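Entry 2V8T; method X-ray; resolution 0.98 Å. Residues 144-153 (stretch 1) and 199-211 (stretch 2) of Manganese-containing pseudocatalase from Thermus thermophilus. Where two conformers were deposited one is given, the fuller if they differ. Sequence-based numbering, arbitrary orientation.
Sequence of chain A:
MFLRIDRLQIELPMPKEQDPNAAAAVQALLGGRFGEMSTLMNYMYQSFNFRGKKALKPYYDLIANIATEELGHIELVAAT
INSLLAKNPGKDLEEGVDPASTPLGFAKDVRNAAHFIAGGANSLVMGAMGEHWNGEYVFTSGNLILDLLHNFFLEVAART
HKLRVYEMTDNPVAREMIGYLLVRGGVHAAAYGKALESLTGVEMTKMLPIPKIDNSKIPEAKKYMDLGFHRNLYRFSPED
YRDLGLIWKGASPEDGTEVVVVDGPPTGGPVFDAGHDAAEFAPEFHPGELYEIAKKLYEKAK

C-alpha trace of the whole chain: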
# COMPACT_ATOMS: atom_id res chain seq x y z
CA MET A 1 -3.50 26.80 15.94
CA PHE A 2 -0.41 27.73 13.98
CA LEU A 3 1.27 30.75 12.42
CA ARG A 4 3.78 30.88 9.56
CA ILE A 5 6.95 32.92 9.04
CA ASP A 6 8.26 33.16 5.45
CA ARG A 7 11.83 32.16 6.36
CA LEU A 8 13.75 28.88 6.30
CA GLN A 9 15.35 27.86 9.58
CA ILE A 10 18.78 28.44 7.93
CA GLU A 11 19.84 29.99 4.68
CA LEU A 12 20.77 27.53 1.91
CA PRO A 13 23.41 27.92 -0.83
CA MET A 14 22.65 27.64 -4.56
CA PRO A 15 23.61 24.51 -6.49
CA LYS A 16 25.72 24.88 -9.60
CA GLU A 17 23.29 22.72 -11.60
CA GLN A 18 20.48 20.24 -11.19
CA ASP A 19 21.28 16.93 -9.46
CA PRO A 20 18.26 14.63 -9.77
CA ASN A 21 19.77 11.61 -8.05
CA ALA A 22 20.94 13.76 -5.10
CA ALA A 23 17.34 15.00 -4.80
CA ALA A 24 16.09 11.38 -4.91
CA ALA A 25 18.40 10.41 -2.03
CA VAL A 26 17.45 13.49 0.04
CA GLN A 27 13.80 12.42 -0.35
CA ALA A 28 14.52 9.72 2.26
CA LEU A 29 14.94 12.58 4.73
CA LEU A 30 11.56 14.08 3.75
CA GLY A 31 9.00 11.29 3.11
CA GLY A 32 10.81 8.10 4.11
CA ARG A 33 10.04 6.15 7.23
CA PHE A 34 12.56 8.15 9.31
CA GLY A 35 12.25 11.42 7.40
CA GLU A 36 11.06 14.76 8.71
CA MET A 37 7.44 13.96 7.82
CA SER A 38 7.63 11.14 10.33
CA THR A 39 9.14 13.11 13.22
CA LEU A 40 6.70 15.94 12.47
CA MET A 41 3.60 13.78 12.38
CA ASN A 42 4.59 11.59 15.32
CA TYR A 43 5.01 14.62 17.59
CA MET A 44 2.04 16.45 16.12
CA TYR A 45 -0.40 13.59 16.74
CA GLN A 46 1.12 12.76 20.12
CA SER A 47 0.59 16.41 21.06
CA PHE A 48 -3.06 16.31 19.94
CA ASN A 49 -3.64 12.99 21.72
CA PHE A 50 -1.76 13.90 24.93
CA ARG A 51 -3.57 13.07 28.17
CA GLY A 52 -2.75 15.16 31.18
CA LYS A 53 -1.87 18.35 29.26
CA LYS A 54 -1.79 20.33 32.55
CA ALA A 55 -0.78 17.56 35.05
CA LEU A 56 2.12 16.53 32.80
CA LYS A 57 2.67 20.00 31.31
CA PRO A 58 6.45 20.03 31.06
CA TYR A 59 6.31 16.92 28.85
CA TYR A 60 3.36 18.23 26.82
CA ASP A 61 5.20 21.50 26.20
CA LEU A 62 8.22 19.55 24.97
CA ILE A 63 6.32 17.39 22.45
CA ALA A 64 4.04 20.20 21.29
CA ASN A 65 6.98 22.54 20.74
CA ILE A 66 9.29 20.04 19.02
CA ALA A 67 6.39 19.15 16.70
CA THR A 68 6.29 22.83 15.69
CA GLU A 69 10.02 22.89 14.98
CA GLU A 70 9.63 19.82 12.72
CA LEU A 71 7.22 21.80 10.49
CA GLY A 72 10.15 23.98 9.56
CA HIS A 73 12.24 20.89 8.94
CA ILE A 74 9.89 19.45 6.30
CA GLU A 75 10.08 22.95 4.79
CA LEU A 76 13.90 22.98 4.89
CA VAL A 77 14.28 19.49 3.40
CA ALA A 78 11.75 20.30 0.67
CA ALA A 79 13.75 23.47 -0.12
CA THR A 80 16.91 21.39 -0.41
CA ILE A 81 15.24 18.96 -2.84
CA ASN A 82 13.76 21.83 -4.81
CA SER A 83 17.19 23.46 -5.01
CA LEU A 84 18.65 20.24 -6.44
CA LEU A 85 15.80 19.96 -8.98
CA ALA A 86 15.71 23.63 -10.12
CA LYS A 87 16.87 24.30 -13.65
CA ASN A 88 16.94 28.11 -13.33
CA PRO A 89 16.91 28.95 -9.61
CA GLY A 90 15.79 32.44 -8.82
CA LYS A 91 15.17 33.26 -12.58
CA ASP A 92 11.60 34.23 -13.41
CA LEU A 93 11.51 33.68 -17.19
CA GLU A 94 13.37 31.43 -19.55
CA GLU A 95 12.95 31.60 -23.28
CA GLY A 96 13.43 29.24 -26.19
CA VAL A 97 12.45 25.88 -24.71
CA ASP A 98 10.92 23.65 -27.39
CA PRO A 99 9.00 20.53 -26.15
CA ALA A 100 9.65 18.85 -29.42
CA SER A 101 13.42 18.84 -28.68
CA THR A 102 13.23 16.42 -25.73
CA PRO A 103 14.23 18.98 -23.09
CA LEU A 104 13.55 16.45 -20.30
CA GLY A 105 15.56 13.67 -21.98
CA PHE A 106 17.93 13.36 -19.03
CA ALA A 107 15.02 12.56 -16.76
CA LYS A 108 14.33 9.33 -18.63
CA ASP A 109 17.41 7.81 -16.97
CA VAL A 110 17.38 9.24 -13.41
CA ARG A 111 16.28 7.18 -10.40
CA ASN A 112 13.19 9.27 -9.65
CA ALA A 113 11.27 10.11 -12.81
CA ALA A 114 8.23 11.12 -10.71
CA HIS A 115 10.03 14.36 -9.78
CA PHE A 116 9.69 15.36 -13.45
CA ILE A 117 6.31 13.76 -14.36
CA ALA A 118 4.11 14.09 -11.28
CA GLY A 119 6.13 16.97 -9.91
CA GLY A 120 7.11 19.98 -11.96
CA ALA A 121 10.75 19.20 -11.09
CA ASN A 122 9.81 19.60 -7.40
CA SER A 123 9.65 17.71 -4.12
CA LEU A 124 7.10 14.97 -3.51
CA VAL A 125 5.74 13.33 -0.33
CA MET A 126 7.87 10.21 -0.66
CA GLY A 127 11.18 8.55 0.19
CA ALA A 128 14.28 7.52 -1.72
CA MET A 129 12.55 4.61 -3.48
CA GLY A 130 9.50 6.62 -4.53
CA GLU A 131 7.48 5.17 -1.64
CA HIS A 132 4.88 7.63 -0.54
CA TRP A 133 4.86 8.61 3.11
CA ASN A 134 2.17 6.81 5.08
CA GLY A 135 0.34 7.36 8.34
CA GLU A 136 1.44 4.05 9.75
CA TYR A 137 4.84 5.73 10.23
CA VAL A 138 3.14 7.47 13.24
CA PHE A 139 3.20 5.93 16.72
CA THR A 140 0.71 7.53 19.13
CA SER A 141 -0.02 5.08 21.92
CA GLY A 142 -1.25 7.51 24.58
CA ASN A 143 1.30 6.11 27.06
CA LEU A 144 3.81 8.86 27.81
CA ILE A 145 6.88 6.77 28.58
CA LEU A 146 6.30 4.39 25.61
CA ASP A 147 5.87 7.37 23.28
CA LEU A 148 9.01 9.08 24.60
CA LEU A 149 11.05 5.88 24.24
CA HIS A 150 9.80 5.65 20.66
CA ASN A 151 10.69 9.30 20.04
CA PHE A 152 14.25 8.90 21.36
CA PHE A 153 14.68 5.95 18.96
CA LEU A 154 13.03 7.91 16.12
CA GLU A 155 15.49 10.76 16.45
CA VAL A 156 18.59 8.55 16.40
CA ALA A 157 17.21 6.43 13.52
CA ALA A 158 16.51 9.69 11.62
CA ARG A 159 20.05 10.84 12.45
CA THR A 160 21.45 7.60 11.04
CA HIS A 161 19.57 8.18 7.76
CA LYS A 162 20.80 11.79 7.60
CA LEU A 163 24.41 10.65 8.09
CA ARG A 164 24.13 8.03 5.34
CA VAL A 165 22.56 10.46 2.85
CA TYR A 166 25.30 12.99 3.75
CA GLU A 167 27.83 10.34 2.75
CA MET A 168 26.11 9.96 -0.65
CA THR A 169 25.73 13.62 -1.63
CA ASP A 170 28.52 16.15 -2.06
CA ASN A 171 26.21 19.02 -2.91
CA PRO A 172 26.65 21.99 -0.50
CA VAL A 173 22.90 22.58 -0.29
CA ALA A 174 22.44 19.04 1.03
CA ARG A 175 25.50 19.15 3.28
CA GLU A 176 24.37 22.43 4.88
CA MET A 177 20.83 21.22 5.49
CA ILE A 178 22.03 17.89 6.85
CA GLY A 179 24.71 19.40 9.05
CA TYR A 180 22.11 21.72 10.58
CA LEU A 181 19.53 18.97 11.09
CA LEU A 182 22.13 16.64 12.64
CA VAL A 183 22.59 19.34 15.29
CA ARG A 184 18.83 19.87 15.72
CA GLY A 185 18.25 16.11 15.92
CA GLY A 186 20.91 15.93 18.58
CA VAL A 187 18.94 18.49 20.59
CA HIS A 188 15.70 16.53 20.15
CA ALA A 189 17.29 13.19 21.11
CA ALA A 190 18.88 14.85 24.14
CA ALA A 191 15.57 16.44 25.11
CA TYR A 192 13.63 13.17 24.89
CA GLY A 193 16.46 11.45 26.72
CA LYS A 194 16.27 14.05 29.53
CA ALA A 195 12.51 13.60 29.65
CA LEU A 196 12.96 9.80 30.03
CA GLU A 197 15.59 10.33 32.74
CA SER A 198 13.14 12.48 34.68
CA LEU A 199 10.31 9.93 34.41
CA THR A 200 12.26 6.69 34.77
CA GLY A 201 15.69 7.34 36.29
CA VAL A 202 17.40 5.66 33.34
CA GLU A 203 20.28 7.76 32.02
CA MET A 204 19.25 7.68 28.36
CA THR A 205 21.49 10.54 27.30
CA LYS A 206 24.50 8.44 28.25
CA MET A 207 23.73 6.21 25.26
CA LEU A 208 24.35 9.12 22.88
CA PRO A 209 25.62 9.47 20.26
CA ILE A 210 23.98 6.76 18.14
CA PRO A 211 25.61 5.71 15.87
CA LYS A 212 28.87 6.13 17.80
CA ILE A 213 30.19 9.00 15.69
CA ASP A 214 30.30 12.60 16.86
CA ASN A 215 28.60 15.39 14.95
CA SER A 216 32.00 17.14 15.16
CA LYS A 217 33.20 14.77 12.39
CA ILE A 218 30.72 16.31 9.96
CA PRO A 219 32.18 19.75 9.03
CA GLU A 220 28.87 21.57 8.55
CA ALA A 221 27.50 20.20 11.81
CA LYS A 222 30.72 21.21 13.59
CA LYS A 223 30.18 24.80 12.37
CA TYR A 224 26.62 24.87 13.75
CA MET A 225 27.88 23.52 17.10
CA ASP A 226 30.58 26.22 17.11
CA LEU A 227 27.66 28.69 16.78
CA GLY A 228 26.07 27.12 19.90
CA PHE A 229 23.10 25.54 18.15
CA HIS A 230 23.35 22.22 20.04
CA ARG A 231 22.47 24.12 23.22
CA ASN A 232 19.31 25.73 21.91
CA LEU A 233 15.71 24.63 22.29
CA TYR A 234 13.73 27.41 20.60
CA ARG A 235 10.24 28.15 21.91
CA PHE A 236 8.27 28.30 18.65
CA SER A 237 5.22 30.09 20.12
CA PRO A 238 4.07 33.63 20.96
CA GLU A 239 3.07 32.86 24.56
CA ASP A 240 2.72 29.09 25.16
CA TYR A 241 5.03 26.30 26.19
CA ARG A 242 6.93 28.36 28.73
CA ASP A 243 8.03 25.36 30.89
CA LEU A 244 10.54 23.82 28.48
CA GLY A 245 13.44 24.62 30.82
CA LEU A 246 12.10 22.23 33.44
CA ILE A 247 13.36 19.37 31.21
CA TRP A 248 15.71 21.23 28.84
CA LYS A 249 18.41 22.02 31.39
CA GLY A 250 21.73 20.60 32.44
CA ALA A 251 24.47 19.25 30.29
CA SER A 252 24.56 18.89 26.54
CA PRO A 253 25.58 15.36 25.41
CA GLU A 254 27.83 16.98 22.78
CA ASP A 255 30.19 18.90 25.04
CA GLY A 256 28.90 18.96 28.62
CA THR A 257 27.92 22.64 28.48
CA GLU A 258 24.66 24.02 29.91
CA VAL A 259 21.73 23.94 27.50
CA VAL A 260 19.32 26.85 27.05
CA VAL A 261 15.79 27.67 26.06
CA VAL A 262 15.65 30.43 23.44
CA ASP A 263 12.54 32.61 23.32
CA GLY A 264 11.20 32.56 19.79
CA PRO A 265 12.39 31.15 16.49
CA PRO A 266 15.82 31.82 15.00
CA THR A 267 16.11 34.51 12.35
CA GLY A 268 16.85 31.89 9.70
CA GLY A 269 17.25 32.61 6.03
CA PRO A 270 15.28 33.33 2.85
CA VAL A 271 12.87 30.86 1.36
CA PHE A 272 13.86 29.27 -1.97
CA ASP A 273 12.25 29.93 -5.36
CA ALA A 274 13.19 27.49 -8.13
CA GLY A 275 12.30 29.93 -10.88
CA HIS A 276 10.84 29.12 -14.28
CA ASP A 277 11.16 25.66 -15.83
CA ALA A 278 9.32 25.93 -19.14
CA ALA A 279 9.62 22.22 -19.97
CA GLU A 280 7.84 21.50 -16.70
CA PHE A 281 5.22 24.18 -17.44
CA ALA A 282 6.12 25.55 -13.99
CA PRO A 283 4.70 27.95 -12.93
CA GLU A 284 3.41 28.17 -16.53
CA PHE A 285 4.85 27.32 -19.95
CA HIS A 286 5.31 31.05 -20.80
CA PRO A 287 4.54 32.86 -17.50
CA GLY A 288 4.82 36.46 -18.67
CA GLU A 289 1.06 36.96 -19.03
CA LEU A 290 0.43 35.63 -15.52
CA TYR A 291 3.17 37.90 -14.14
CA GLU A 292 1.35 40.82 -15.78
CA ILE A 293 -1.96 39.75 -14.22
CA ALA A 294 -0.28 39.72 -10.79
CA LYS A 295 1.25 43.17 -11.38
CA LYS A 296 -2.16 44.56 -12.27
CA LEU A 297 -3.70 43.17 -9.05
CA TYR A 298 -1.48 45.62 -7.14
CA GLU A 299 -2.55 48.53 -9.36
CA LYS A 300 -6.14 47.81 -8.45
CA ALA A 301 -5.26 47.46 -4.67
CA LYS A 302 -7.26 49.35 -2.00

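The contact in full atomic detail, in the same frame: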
# COMPACT_ATOMS: atom_id res chain seq x y z
N LEU A 144 2.74 7.87 27.93
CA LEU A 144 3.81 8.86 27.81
C LEU A 144 5.19 8.24 27.69
O LEU A 144 5.98 8.64 26.83
CB LEU A 144 3.72 9.85 29.01
CG LEU A 144 4.80 10.91 29.00
CD1 LEU A 144 4.79 11.74 27.73
CD2 LEU A 144 4.63 11.79 30.24
N ILE A 145 5.53 7.31 28.60
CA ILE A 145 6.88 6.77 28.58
C ILE A 145 7.13 5.97 27.28
O ILE A 145 8.20 6.08 26.69
CB ILE A 145 7.16 5.95 29.84
CG1 ILE A 145 7.27 6.92 31.04
CG2 ILE A 145 8.42 5.11 29.68
CD1 ILE A 145 7.21 6.22 32.38
N LEU A 146 6.15 5.17 26.87
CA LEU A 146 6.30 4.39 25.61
C LEU A 146 6.51 5.33 24.42
O LEU A 146 7.37 5.08 23.57
CB LEU A 146 5.08 3.51 25.46
CG LEU A 146 5.11 2.53 24.25
CD1 LEU A 146 6.24 1.55 24.31
CD2 LEU A 146 3.76 1.83 24.19
N ASP A 147 5.72 6.40 24.35
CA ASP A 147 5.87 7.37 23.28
C ASP A 147 7.25 8.05 23.32
O ASP A 147 7.88 8.24 22.28
CB ASP A 147 4.80 8.45 23.35
CG ASP A 147 3.39 7.99 22.84
OD1 ASP A 147 3.23 6.90 22.31
OD2 ASP A 147 2.52 8.88 23.00
N LEU A 148 7.72 8.43 24.52
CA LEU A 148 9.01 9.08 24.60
C LEU A 148 10.16 8.16 24.24
O LEU A 148 11.13 8.58 23.62
CB LEU A 148 9.24 9.66 26.02
CG LEU A 148 8.41 10.90 26.35
CD1 LEU A 148 8.51 11.18 27.85
CD2 LEU A 148 8.93 12.11 25.55
N LEU A 149 10.06 6.87 24.63
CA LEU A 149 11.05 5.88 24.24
C LEU A 149 11.09 5.77 22.70
O LEU A 149 12.14 5.78 22.08
CB LEU A 149 10.71 4.54 24.91
CG LEU A 149 11.61 3.39 24.50
CD1 LEU A 149 13.08 3.60 24.86
CD2 LEU A 149 11.07 2.08 25.14
N HIS A 150 9.88 5.66 22.11
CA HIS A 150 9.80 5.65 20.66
C HIS A 150 10.46 6.89 20.06
O HIS A 150 11.18 6.77 19.07
CB HIS A 150 8.29 5.65 20.26
CG HIS A 150 8.09 5.89 18.81
ND1 HIS A 150 7.95 7.17 18.30
CD2 HIS A 150 8.10 5.09 17.72
CE1 HIS A 150 7.88 7.07 16.96
NE2 HIS A 150 7.96 5.82 16.57
N ASN A 151 10.19 8.06 20.63
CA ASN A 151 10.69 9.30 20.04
C ASN A 151 12.21 9.43 20.13
O ASN A 151 12.86 9.94 19.23
CB ASN A 151 10.07 10.50 20.71
CG ASN A 151 8.55 10.58 20.47
OD1 ASN A 151 7.99 9.88 19.62
ND2 ASN A 151 7.90 11.48 21.21
N PHE A 152 12.77 8.93 21.23
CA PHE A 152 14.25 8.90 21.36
C PHE A 152 14.84 8.05 20.24
O PHE A 152 15.76 8.45 19.54
CB PHE A 152 14.57 8.36 22.76
CG PHE A 152 16.06 8.28 23.04
CD1 PHE A 152 16.76 9.38 23.51
CD2 PHE A 152 16.76 7.11 22.82
CE1 PHE A 152 18.12 9.31 23.77
CE2 PHE A 152 18.12 7.03 23.07
CZ PHE A 152 18.78 8.13 23.57
N PHE A 153 14.27 6.83 20.08
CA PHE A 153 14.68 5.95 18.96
C PHE A 153 14.50 6.65 17.61
O PHE A 153 15.38 6.61 16.76
CB PHE A 153 13.88 4.65 19.03
CG PHE A 153 14.00 3.86 17.76
CD1 PHE A 153 15.20 3.23 17.42
CD2 PHE A 153 12.97 3.81 16.85
CE1 PHE A 153 15.35 2.61 16.19
CE2 PHE A 153 13.14 3.12 15.63
CZ PHE A 153 14.36 2.55 15.32
N LEU A 199 11.46 10.79 34.15
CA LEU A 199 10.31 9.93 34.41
C LEU A 199 10.69 8.54 34.91
O LEU A 199 9.84 7.88 35.53
CB LEU A 199 9.47 9.81 33.15
CG LEU A 199 8.73 11.06 32.75
CD1 LEU A 199 8.32 10.91 31.23
CD2 LEU A 199 7.56 11.37 33.67
N THR A 200 11.88 8.07 34.57
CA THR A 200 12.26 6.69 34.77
C THR A 200 13.55 6.48 35.57
O THR A 200 13.81 5.35 36.03
CB THR A 200 12.46 5.93 33.42
OG1 THR A 200 13.69 6.30 32.82
CG2 THR A 200 11.29 6.09 32.45
N GLY A 201 14.40 7.50 35.67
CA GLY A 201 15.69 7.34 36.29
C GLY A 201 16.76 6.70 35.44
O GLY A 201 17.91 6.60 35.89
N VAL A 202 16.42 6.31 34.23
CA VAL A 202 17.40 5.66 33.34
C VAL A 202 18.11 6.77 32.55
O VAL A 202 17.45 7.64 31.97
CB VAL A 202 16.69 4.69 32.39
CG1 VAL A 202 17.66 4.08 31.40
CG2 VAL A 202 15.95 3.59 33.21
N GLU A 203 19.43 6.68 32.54
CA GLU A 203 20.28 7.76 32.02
C GLU A 203 20.41 7.68 30.50
O GLU A 203 21.48 7.43 29.94
CB GLU A 203 21.66 7.71 32.68
CG GLU A 203 21.54 7.97 34.18
CD GLU A 203 22.88 7.96 34.89
OE1 GLU A 203 23.95 8.01 34.19
OE2 GLU A 203 22.83 7.92 36.15
N MET A 204 19.29 7.89 29.80
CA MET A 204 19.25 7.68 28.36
C MET A 204 20.25 8.50 27.61
O MET A 204 20.78 8.06 26.57
CB MET A 204 17.84 7.95 27.84
CG MET A 204 16.81 6.95 28.27
SD MET A 204 17.17 5.25 27.80
CE MET A 204 17.04 5.38 26.01
N THR A 205 20.55 9.75 28.05
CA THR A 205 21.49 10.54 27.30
C THR A 205 22.89 9.95 27.30
O THR A 205 23.70 10.30 26.41
CB THR A 205 21.56 12.00 27.79
OG1 THR A 205 21.99 12.07 29.14
CG2 THR A 205 20.24 12.74 27.58
N LYS A 206 23.22 9.06 28.24
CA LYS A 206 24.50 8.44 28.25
C LYS A 206 24.72 7.45 27.09
O LYS A 206 25.84 7.08 26.78
CB LYS A 206 24.71 7.67 29.58
CG LYS A 206 25.93 6.75 29.74
CD LYS A 206 25.97 6.09 31.09
CE LYS A 206 27.04 5.01 31.12
NZ LYS A 206 26.97 4.50 32.55
N MET A 207 23.64 7.06 26.44
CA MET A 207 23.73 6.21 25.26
C MET A 207 24.18 6.98 24.03
O MET A 207 24.58 6.39 23.04
CB MET A 207 22.21 5.58 24.90
CG MET A 207 22.32 4.25 24.25
SD MET A 207 20.73 3.63 24.00
CE MET A 207 20.39 3.02 25.62
N LEU A 208 24.06 8.30 24.05
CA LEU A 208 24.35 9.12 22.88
C LEU A 208 25.87 9.29 22.73
O LEU A 208 26.59 9.34 23.75
CB LEU A 208 23.67 10.48 23.00
CG LEU A 208 22.14 10.41 23.08
CD1 LEU A 208 21.53 11.77 23.43
CD2 LEU A 208 21.52 9.87 21.78
N PRO A 209 26.38 9.46 21.52
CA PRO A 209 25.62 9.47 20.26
C PRO A 209 25.36 8.02 19.76
O PRO A 209 26.11 7.09 20.03
CB PRO A 209 26.54 10.22 19.32
CG PRO A 209 27.94 9.83 19.79
CD PRO A 209 27.80 9.78 21.29
N ILE A 210 24.31 7.93 18.95
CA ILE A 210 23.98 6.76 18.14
C ILE A 210 23.83 7.25 16.69
O ILE A 210 23.09 8.20 16.47
CB ILE A 210 22.68 6.11 18.60
CG1 ILE A 210 22.79 5.61 20.03
CG2 ILE A 210 22.29 4.98 17.65
CD1 ILE A 210 21.43 5.27 20.67
N PRO A 211 24.48 6.60 15.71
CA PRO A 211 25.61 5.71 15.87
C PRO A 211 26.75 6.40 16.62
O PRO A 211 26.69 7.61 16.89
CB PRO A 211 26.06 5.43 14.41
CG PRO A 211 24.83 5.78 13.59
CD PRO A 211 24.25 6.96 14.30

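A regular helix, 144-153, packs here against a chain segment that is mostly loop, and the contact is wholly apolar: no hydrogen bond crosses it. The helix is held by i to i+4 bonds such as F152 N to L148 O (2.9 Å), while the second stretch has a few short-range bonds, among them M207 N to M204 O (3.0 Å), and the close contacts between the stretches are all made by side chains. The two stretches together bury 409 Å², both sides summed.

F152 covers the most surface. With chi1 at t its ring reaches into the second stretch, where M204, M207, L208 and I210 meet it. M204, all three chi angles at m, lays its methyl over one face: CE sits 3.9 Å from the F152 ring centroid, a CH-pi contact that matches a polarised methyl to the pi cloud. M207 SD approaches the ring edge, 4.4 Å from F152 CE2, while L208 CD2 comes within 3.7 Å of F152 CZ.

L199 anchors the other end, where a helix is finishing. Its CD1 methyl lies 3.9 Å from L144 CD2, 4.1 Å from I145 CG1 and 3.4 Å from L148 CD1, so one branched side chain engages three helix residues. I145 also extends CD1 to T200 CG2 (4.1 Å), using the threonine's methyl.

Between these anchors G201, at positive phi, turns the chain, and V202 N bonds T200 OG1 (3.1 Å). The rule is spacing: contacts at 144, 145, 148, 149 and 152 form one helix face.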